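Long-range contacts in iron-regulated ABC transporter siderophore-binding protein SirA (Staphylococcus aureus subsp. aureus, PDB 3MWF), which binds the iron siderophore staphyloferrin B and probably delivers it to an ABC transporter for uptake into the cell: residues V36-K41 with K125-E130; K115-T120 with D135-Y140. All coordinates share one frame; numbering follows the deposited sequence. Where two conformers were deposited one is given.

Overall arrangement
Both contacts lie on the lobe built on the mixed sheet that includes strands 24-26 and 86-90, where it meets the long helix 130-155, and both use helix 116-127: contact 2 its first turn, contact 1 its last turn and the residues just beyond. Their centres are 12 Å apart. They meet directly at Leu136 of contact 2, whose CD1 lies 3.8 Å from Leu38 CD2 and 3.7 Å from Ser37 CB of contact 1. Leu136 belongs to helix 130-155, the long helix characteristic of siderophore-binding proteins of this family, which joins the two lobes. The Phe116 side chain of contact 2 is about 11 Å from the bound staphyloferrin B. The centre of contact 1 lies about 19 Å from the centre of the chain, that of contact 2 about 12 Å.

Contact 1 of 2, residues V36-K41 with K125-E130; sequences VSLGVK and KALGKE
The residues beside two Schellman motifs meet here, Leu38 and Val40 at the end of helix 29-37 with Leu127 and Lys129 at the end of helix 116-127. Each helix is closed by a glycine of positive phi, Gly39 in one and Gly128 in the other, and the residues flanking these glycines make the contact. It is made by van der Waals contacts, mostly between apolar groups, with no hydrogen bond across it. Leu127 CD1 touches both partners, at 4.1 Å from Leu38 CD1 and 4.1 Å from Val40 CG2, while its other methyl, CD2, lies beside Val40 CG1. Lys129 approaches the same turn with its aliphatic chain. The chain bends at chi2 (-77°), which turns CD to within 3.8 Å of Leu38 O; farther along, CE packs 4.0 Å from Val40 CG2. The carbonyl of Leu38 is thus covered by methylenes of the lysine. Lys129 is also the N-cap residue of helix 130-155, and the contact therefore reaches the short connection between two consecutive helices. Leu38 continues onto that next helix, packing against Glu132, Ala133 and Leu136, while beside Leu127 the side chain of Ala126 rests on Ile8 of strand 6-10.

Contact 2 of 2, residues K115-T120 with D135-Y140; sequences KFKDTT and DLLKKY
The rings of Phe116 and Tyr140 form a T-shaped (edge-to-face) pair between the arms of a helical hairpin, helices 116-127 and 130-155, their planes at 81° and their centroids 4.9 Å apart. Phe116 supplies the edge, its CG set between the backbone N and the carbonyl carbon (chi1 74°): CZ stands 3.5 Å above the middle of the tyrosine ring. Lys117 crosses the same tyrosine at about a right angle, CD 4.0 Å from Tyr140 CE2; its CG lies over one face of the Phe116 ring, offset toward the rim, and touches Leu137 CD2. One turn on, Thr120 and Leu137 meet tip to tip, CG2 of the threonine 3.9 Å from CG of the leucine. Thr120 OG1, beside the backbone N (chi1 -62°), donates back to Phe116 O (2.8 Å), which Thr120 N reaches from the opposite face; CG2, anti to that N, faces Leu137. A salt bridge of Lys117 and a hydrogen bond of Tyr140 converge on Asp187 of helix 179-187. The axes of segments 116-120 and 135-140 run nearly antiparallel, 10.6 Å apart at closest approach; Ser280 of helix 277-290 touches both aromatic side chains, and helix 29-37 packs on Thr120 and Leu136.

Contact 1 of 2, residues V36-K41 with K125-E130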
ATOM      1  N   VAL A  36      -6.498 -12.588   4.899  1.00 16.38           N
ATOM      2  CA  VAL A  36      -5.614 -13.505   5.628  1.00 17.10           C
ATOM      3  C   VAL A  36      -5.397 -13.067   7.087  1.00 18.05           C
ATOM      4  O   VAL A  36      -5.472 -13.884   8.030  1.00 18.53           O
ATOM      5  CB  VAL A  36      -4.286 -13.685   4.847  1.00 16.64           C
ATOM      6  CG1 VAL A  36      -3.198 -14.371   5.701  1.00 19.24           C
ATOM      7  CG2 VAL A  36      -4.514 -14.450   3.530  1.00 15.84           C
ATOM      8  N   SER A  37      -5.171 -11.771   7.284  1.00 17.23           N
ATOM      9  CA  SER A  37      -4.952 -11.194   8.612  1.00 18.20           C
ATOM     10  C   SER A  37      -6.156 -11.378   9.549  1.00 19.13           C
ATOM     11  O   SER A  37      -6.000 -11.489  10.790  1.00 18.72           O
ATOM     12  CB  SER A  37      -4.627  -9.706   8.456  1.00 16.51           C
ATOM     13  OG  SER A  37      -3.361  -9.539   7.822  1.00 17.80           O
ATOM     14  N   LEU A  38      -7.343 -11.398   8.952  1.00 19.75           N
ATOM     15  CA  LEU A  38      -8.598 -11.582   9.688  1.00 21.49           C
ATOM     16  C   LEU A  38      -8.978 -13.067   9.848  1.00 22.79           C
ATOM     17  O   LEU A  38     -10.046 -13.380  10.394  1.00 24.21           O
ATOM     18  CB  LEU A  38      -9.728 -10.808   9.006  1.00 20.94           C
ATOM     19  CG  LEU A  38      -9.643  -9.278   9.087  1.00 19.85           C
ATOM     20  CD1 LEU A  38     -10.664  -8.657   8.179  1.00 20.05           C
ATOM     21  CD2 LEU A  38      -9.850  -8.779  10.514  1.00 22.29           C
ATOM     22  N   GLY A  39      -8.116 -13.957   9.361  1.00 23.34           N
ATOM     23  CA  GLY A  39      -8.295 -15.415   9.503  1.00 24.29           C
ATOM     24  C   GLY A  39      -9.198 -16.043   8.454  1.00 24.63           C
ATOM     25  O   GLY A  39      -9.712 -17.157   8.657  1.00 25.17           O
ATOM     26  N   VAL A  40      -9.410 -15.335   7.345  1.00 23.53           N
ATOM     27  CA  VAL A  40     -10.249 -15.813   6.252  1.00 24.25           C
ATOM     28  C   VAL A  40      -9.440 -15.988   4.965  1.00 23.68           C
ATOM     29  O   VAL A  40      -9.105 -14.993   4.310  1.00 25.52           O
ATOM     30  CB  VAL A  40     -11.436 -14.838   5.986  1.00 24.45           C
ATOM     31  CG1 VAL A  40     -12.360 -15.380   4.901  1.00 25.66           C
ATOM     32  CG2 VAL A  40     -12.223 -14.563   7.252  1.00 26.33           C
ATOM     33  N   LYS A  41      -9.129 -17.231   4.594  0.50 22.59           N
ATOM     34  CA  LYS A  41      -8.412 -17.501   3.342  0.50 21.79           C
ATOM     35  C   LYS A  41      -9.340 -17.319   2.136  0.50 20.78           C
ATOM     36  O   LYS A  41     -10.321 -18.051   2.000  0.50 20.31           O
ATOM     37  CB  LYS A  41      -7.820 -18.922   3.327  0.50 21.97           C
ATOM     38  CG  LYS A  41      -6.862 -19.248   4.478  0.50 23.83           C
ATOM     39  CD  LYS A  41      -7.571 -20.022   5.595  0.50 25.87           C
ATOM     40  CE  LYS A  41      -6.584 -20.628   6.588  0.50 27.68           C
ATOM     41  NZ  LYS A  41      -5.630 -21.563   5.904  0.50 28.36           N
ATOM     42  N   LYS A 125     -16.332  -5.568   8.951  1.00 23.24           N
ATOM     43  CA  LYS A 125     -17.797  -5.504   8.928  1.00 24.35           C
ATOM     44  C   LYS A 125     -18.421  -6.548   7.984  1.00 23.83           C
ATOM     45  O   LYS A 125     -19.376  -7.230   8.350  1.00 23.18           O
ATOM     46  CB  LYS A 125     -18.280  -4.096   8.582  1.00 24.91           C
ATOM     47  CG  LYS A 125     -19.777  -3.902   8.826  1.00 29.32           C
ATOM     48  CD  LYS A 125     -20.157  -2.425   8.950  1.00 34.30           C
ATOM     49  CE  LYS A 125     -21.686  -2.229   8.970  1.00 37.10           C
ATOM     50  NZ  LYS A 125     -22.370  -3.013  10.057  1.00 41.25           N
ATOM     51  N   ALA A 126     -17.853  -6.671   6.783  1.00 22.75           N
ATOM     52  CA  ALA A 126     -18.390  -7.537   5.758  1.00 22.97           C
ATOM     53  C   ALA A 126     -18.273  -8.999   6.149  1.00 23.43           C
ATOM     54  O   ALA A 126     -19.162  -9.808   5.820  1.00 24.23           O
ATOM     55  CB  ALA A 126     -17.693  -7.273   4.410  1.00 22.87           C
ATOM     56  N   LEU A 127     -17.200  -9.330   6.860  1.00 22.92           N
ATOM     57  CA  LEU A 127     -16.885 -10.726   7.206  1.00 23.61           C
ATOM     58  C   LEU A 127     -17.417 -11.181   8.566  1.00 24.30           C
ATOM     59  O   LEU A 127     -17.262 -12.366   8.919  1.00 24.68           O
ATOM     60  CB  LEU A 127     -15.370 -10.973   7.156  1.00 23.60           C
ATOM     61  CG  LEU A 127     -14.727 -10.963   5.767  1.00 22.51           C
ATOM     62  CD1 LEU A 127     -13.210 -10.861   5.901  1.00 22.41           C
ATOM     63  CD2 LEU A 127     -15.099 -12.234   5.050  1.00 23.60           C
ATOM     64  N   GLY A 128     -18.032 -10.257   9.301  1.00 25.06           N
ATOM     65  CA  GLY A 128     -18.397 -10.456  10.711  1.00 25.83           C
ATOM     66  C   GLY A 128     -17.163 -10.727  11.557  1.00 26.69           C
ATOM     67  O   GLY A 128     -17.158 -11.629  12.407  1.00 27.79           O
ATOM     68  N   LYS A 129     -16.098  -9.971  11.292  1.00 26.14           N
ATOM     69  CA  LYS A 129     -14.853 -10.065  12.048  1.00 26.50           C
ATOM     70  C   LYS A 129     -14.479  -8.690  12.624  1.00 26.21           C
ATOM     71  O   LYS A 129     -13.299  -8.299  12.637  1.00 24.76           O
ATOM     72  CB  LYS A 129     -13.722 -10.593  11.158  1.00 26.74           C
ATOM     73  CG  LYS A 129     -13.922 -12.001  10.617  1.00 28.54           C
ATOM     74  CD  LYS A 129     -13.644 -13.080  11.640  1.00 30.49           C
ATOM     75  CE  LYS A 129     -13.739 -14.439  10.986  1.00 33.04           C
ATOM     76  NZ  LYS A 129     -13.743 -15.519  12.001  1.00 36.22           N
ATOM     77  N   GLU A 130     -15.485  -7.967  13.115  1.00 26.54           N
ATOM     78  CA  GLU A 130     -15.289  -6.609  13.627  1.00 27.34           C
ATOM     79  C   GLU A 130     -14.329  -6.531  14.804  1.00 27.00           C
ATOM     80  O   GLU A 130     -13.467  -5.645  14.842  1.00 25.68           O
ATOM     81  CB  GLU A 130     -16.623  -5.959  13.995  1.00 28.49           C
ATOM     82  CG  GLU A 130     -17.403  -5.507  12.775  1.00 33.00           C
ATOM     83  CD  GLU A 130     -18.707  -4.833  13.123  1.00 38.19           C
ATOM     84  OE1 GLU A 130     -18.684  -3.854  13.898  1.00 42.48           O
ATOM     85  OE2 GLU A 130     -19.757  -5.278  12.608  1.00 41.81           O
TER

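Contact 2 of 2, residues K115-T120 with D135-Y140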
ATOM      1  N   LYS A 115      -5.268   2.194   1.413  1.00 12.73           N
ATOM      2  CA  LYS A 115      -5.688   2.652   2.764  1.00 13.13           C
ATOM      3  C   LYS A 115      -6.074   1.435   3.598  1.00 13.86           C
ATOM      4  O   LYS A 115      -7.270   1.103   3.763  1.00 13.52           O
ATOM      5  CB  LYS A 115      -6.818   3.687   2.683  1.00 13.15           C
ATOM      6  CG  LYS A 115      -6.409   4.987   1.949  1.00 15.72           C
ATOM      7  CD  LYS A 115      -7.628   5.919   1.767  1.00 16.82           C
ATOM      8  CE  LYS A 115      -7.251   7.215   1.004  1.00 20.70           C
ATOM      9  NZ  LYS A 115      -6.662   8.237   1.907  1.00 24.17           N
ATOM     10  N   PHE A 116      -5.042   0.752   4.101  1.00 13.88           N
ATOM     11  CA  PHE A 116      -5.223  -0.588   4.661  1.00 14.68           C
ATOM     12  C   PHE A 116      -6.110  -0.550   5.918  1.00 14.98           C
ATOM     13  O   PHE A 116      -6.759  -1.542   6.244  1.00 16.57           O
ATOM     14  CB  PHE A 116      -3.866  -1.245   4.926  1.00 13.59           C
ATOM     15  CG  PHE A 116      -3.155  -0.670   6.129  1.00 14.17           C
ATOM     16  CD1 PHE A 116      -2.343   0.455   6.002  1.00 15.33           C
ATOM     17  CD2 PHE A 116      -3.340  -1.246   7.391  1.00 15.95           C
ATOM     18  CE1 PHE A 116      -1.702   1.009   7.116  1.00 17.25           C
ATOM     19  CE2 PHE A 116      -2.715  -0.694   8.520  1.00 20.06           C
ATOM     20  CZ  PHE A 116      -1.887   0.439   8.373  1.00 17.65           C
ATOM     21  N   LYS A 117      -6.181   0.612   6.588  1.00 15.23           N
ATOM     22  CA  LYS A 117      -7.058   0.725   7.760  1.00 16.44           C
ATOM     23  C   LYS A 117      -8.514   0.723   7.324  1.00 16.25           C
ATOM     24  O   LYS A 117      -9.363   0.102   7.967  1.00 16.33           O
ATOM     25  CB  LYS A 117      -6.694   1.967   8.591  1.00 17.21           C
ATOM     26  CG  LYS A 117      -5.294   1.844   9.218  1.00 18.82           C
ATOM     27  CD  LYS A 117      -4.725   3.179   9.762  1.00 26.57           C
ATOM     28  CE  LYS A 117      -4.720   4.270   8.674  1.00 29.50           C
ATOM     29  NZ  LYS A 117      -3.460   5.065   8.416  1.00 29.47           N
ATOM     30  N   ASP A 118      -8.804   1.396   6.216  1.00 16.22           N
ATOM     31  CA  ASP A 118     -10.160   1.400   5.677  1.00 16.22           C
ATOM     32  C   ASP A 118     -10.549   0.020   5.145  1.00 15.91           C
ATOM     33  O   ASP A 118     -11.666  -0.457   5.365  1.00 16.06           O
ATOM     34  CB  ASP A 118     -10.308   2.494   4.616  1.00 17.50           C
ATOM     35  CG  ASP A 118     -10.194   3.890   5.217  1.00 20.04           C
ATOM     36  OD1 ASP A 118     -10.210   4.013   6.471  1.00 24.62           O
ATOM     37  OD2 ASP A 118     -10.088   4.865   4.459  1.00 21.55           O
ATOM     38  N   THR A 119      -9.614  -0.640   4.464  1.00 15.31           N
ATOM     39  CA  THR A 119      -9.815  -2.030   4.007  1.00 14.44           C
ATOM     40  C   THR A 119     -10.111  -2.946   5.208  1.00 14.76           C
ATOM     41  O   THR A 119     -11.018  -3.771   5.153  1.00 14.26           O
ATOM     42  CB  THR A 119      -8.559  -2.510   3.248  1.00 15.23           C
ATOM     43  OG1 THR A 119      -8.313  -1.583   2.195  1.00 14.65           O
ATOM     44  CG2 THR A 119      -8.743  -3.908   2.650  1.00 15.09           C
ATOM     45  N   THR A 120      -9.358  -2.779   6.295  1.00 14.86           N
ATOM     46  CA  THR A 120      -9.503  -3.628   7.484  1.00 15.94           C
ATOM     47  C   THR A 120     -10.855  -3.419   8.156  1.00 16.49           C
ATOM     48  O   THR A 120     -11.542  -4.386   8.488  1.00 16.98           O
ATOM     49  CB  THR A 120      -8.370  -3.376   8.486  1.00 16.12           C
ATOM     50  OG1 THR A 120      -7.116  -3.725   7.879  1.00 16.39           O
ATOM     51  CG2 THR A 120      -8.533  -4.237   9.738  1.00 16.05           C
ATOM     52  N   ASP A 135      -8.839  -5.317  16.873  1.00 26.62           N
ATOM     53  CA  ASP A 135      -7.604  -5.780  17.524  1.00 26.41           C
ATOM     54  C   ASP A 135      -6.384  -5.572  16.597  1.00 25.23           C
ATOM     55  O   ASP A 135      -5.323  -5.144  17.042  1.00 24.38           O
ATOM     56  CB  ASP A 135      -7.696  -7.261  17.954  1.00 27.21           C
ATOM     57  CG  ASP A 135      -8.801  -7.543  19.003  1.00 31.61           C
ATOM     58  OD1 ASP A 135      -9.183  -6.639  19.790  1.00 35.85           O
ATOM     59  OD2 ASP A 135      -9.291  -8.704  19.041  1.00 34.88           O
ATOM     60  N   LEU A 136      -6.544  -5.875  15.306  1.00 23.16           N
ATOM     61  CA  LEU A 136      -5.481  -5.602  14.339  1.00 22.08           C
ATOM     62  C   LEU A 136      -5.082  -4.108  14.338  1.00 21.03           C
ATOM     63  O   LEU A 136      -3.909  -3.769  14.443  1.00 20.38           O
ATOM     64  CB  LEU A 136      -5.909  -6.056  12.938  1.00 21.97           C
ATOM     65  CG  LEU A 136      -5.981  -7.557  12.607  1.00 23.55           C
ATOM     66  CD1 LEU A 136      -6.261  -7.719  11.129  1.00 25.59           C
ATOM     67  CD2 LEU A 136      -4.705  -8.330  12.993  1.00 23.27           C
ATOM     68  N   LEU A 137      -6.074  -3.234  14.259  1.00 21.07           N
ATOM     69  CA  LEU A 137      -5.840  -1.805  14.173  1.00 21.44           C
ATOM     70  C   LEU A 137      -5.268  -1.254  15.481  1.00 22.05           C
ATOM     71  O   LEU A 137      -4.378  -0.404  15.457  1.00 20.94           O
ATOM     72  CB  LEU A 137      -7.109  -1.080  13.726  1.00 22.28           C
ATOM     73  CG  LEU A 137      -7.525  -1.463  12.282  1.00 23.47           C
ATOM     74  CD1 LEU A 137      -8.714  -0.638  11.807  1.00 27.42           C
ATOM     75  CD2 LEU A 137      -6.369  -1.325  11.290  1.00 24.45           C
ATOM     76  N   LYS A 138      -5.738  -1.781  16.618  1.00 22.19           N
ATOM     77  CA  LYS A 138      -5.122  -1.431  17.910  1.00 22.91           C
ATOM     78  C   LYS A 138      -3.627  -1.793  17.932  1.00 22.18           C
ATOM     79  O   LYS A 138      -2.811  -0.988  18.365  1.00 22.50           O
ATOM     80  CB  LYS A 138      -5.875  -2.101  19.080  1.00 23.36           C
ATOM     81  CG  LYS A 138      -5.316  -1.820  20.477  1.00 26.83           C
ATOM     82  CD  LYS A 138      -5.781  -0.474  21.046  1.00 34.06           C
ATOM     83  CE  LYS A 138      -7.080  -0.564  21.837  1.00 36.06           C
ATOM     84  NZ  LYS A 138      -8.310  -0.603  20.960  1.00 38.96           N
ATOM     85  N   LYS A 139      -3.281  -2.991  17.458  1.00 21.96           N
ATOM     86  CA  LYS A 139      -1.894  -3.421  17.356  1.00 22.04           C
ATOM     87  C   LYS A 139      -1.048  -2.474  16.477  1.00 21.13           C
ATOM     88  O   LYS A 139       0.108  -2.177  16.801  1.00 20.21           O
ATOM     89  CB  LYS A 139      -1.830  -4.860  16.812  1.00 23.16           C
ATOM     90  CG  LYS A 139      -0.450  -5.461  16.825  1.00 27.83           C
ATOM     91  CD  LYS A 139      -0.477  -6.997  17.049  1.00 33.47           C
ATOM     92  CE  LYS A 139       0.024  -7.760  15.818  1.00 36.40           C
ATOM     93  NZ  LYS A 139      -0.971  -7.803  14.686  1.00 34.85           N
ATOM     94  N   TYR A 140      -1.619  -2.027  15.357  1.00 20.25           N
ATOM     95  CA  TYR A 140      -0.915  -1.084  14.512  1.00 19.80           C
ATOM     96  C   TYR A 140      -0.717   0.263  15.225  1.00 19.58           C
ATOM     97  O   TYR A 140       0.383   0.819  15.222  1.00 19.62           O
ATOM     98  CB  TYR A 140      -1.629  -0.900  13.154  1.00 19.15           C
ATOM     99  CG  TYR A 140      -1.052   0.232  12.314  1.00 17.85           C
ATOM    100  CD1 TYR A 140       0.093   0.047  11.535  1.00 17.19           C
ATOM    101  CD2 TYR A 140      -1.677   1.476  12.285  1.00 18.73           C
ATOM    102  CE1 TYR A 140       0.630   1.105  10.785  1.00 17.74           C
ATOM    103  CE2 TYR A 140      -1.161   2.513  11.540  1.00 17.21           C
ATOM    104  CZ  TYR A 140      -0.034   2.321  10.785  1.00 17.57           C
ATOM    105  OH  TYR A 140       0.444   3.370  10.046  1.00 17.77           O
TER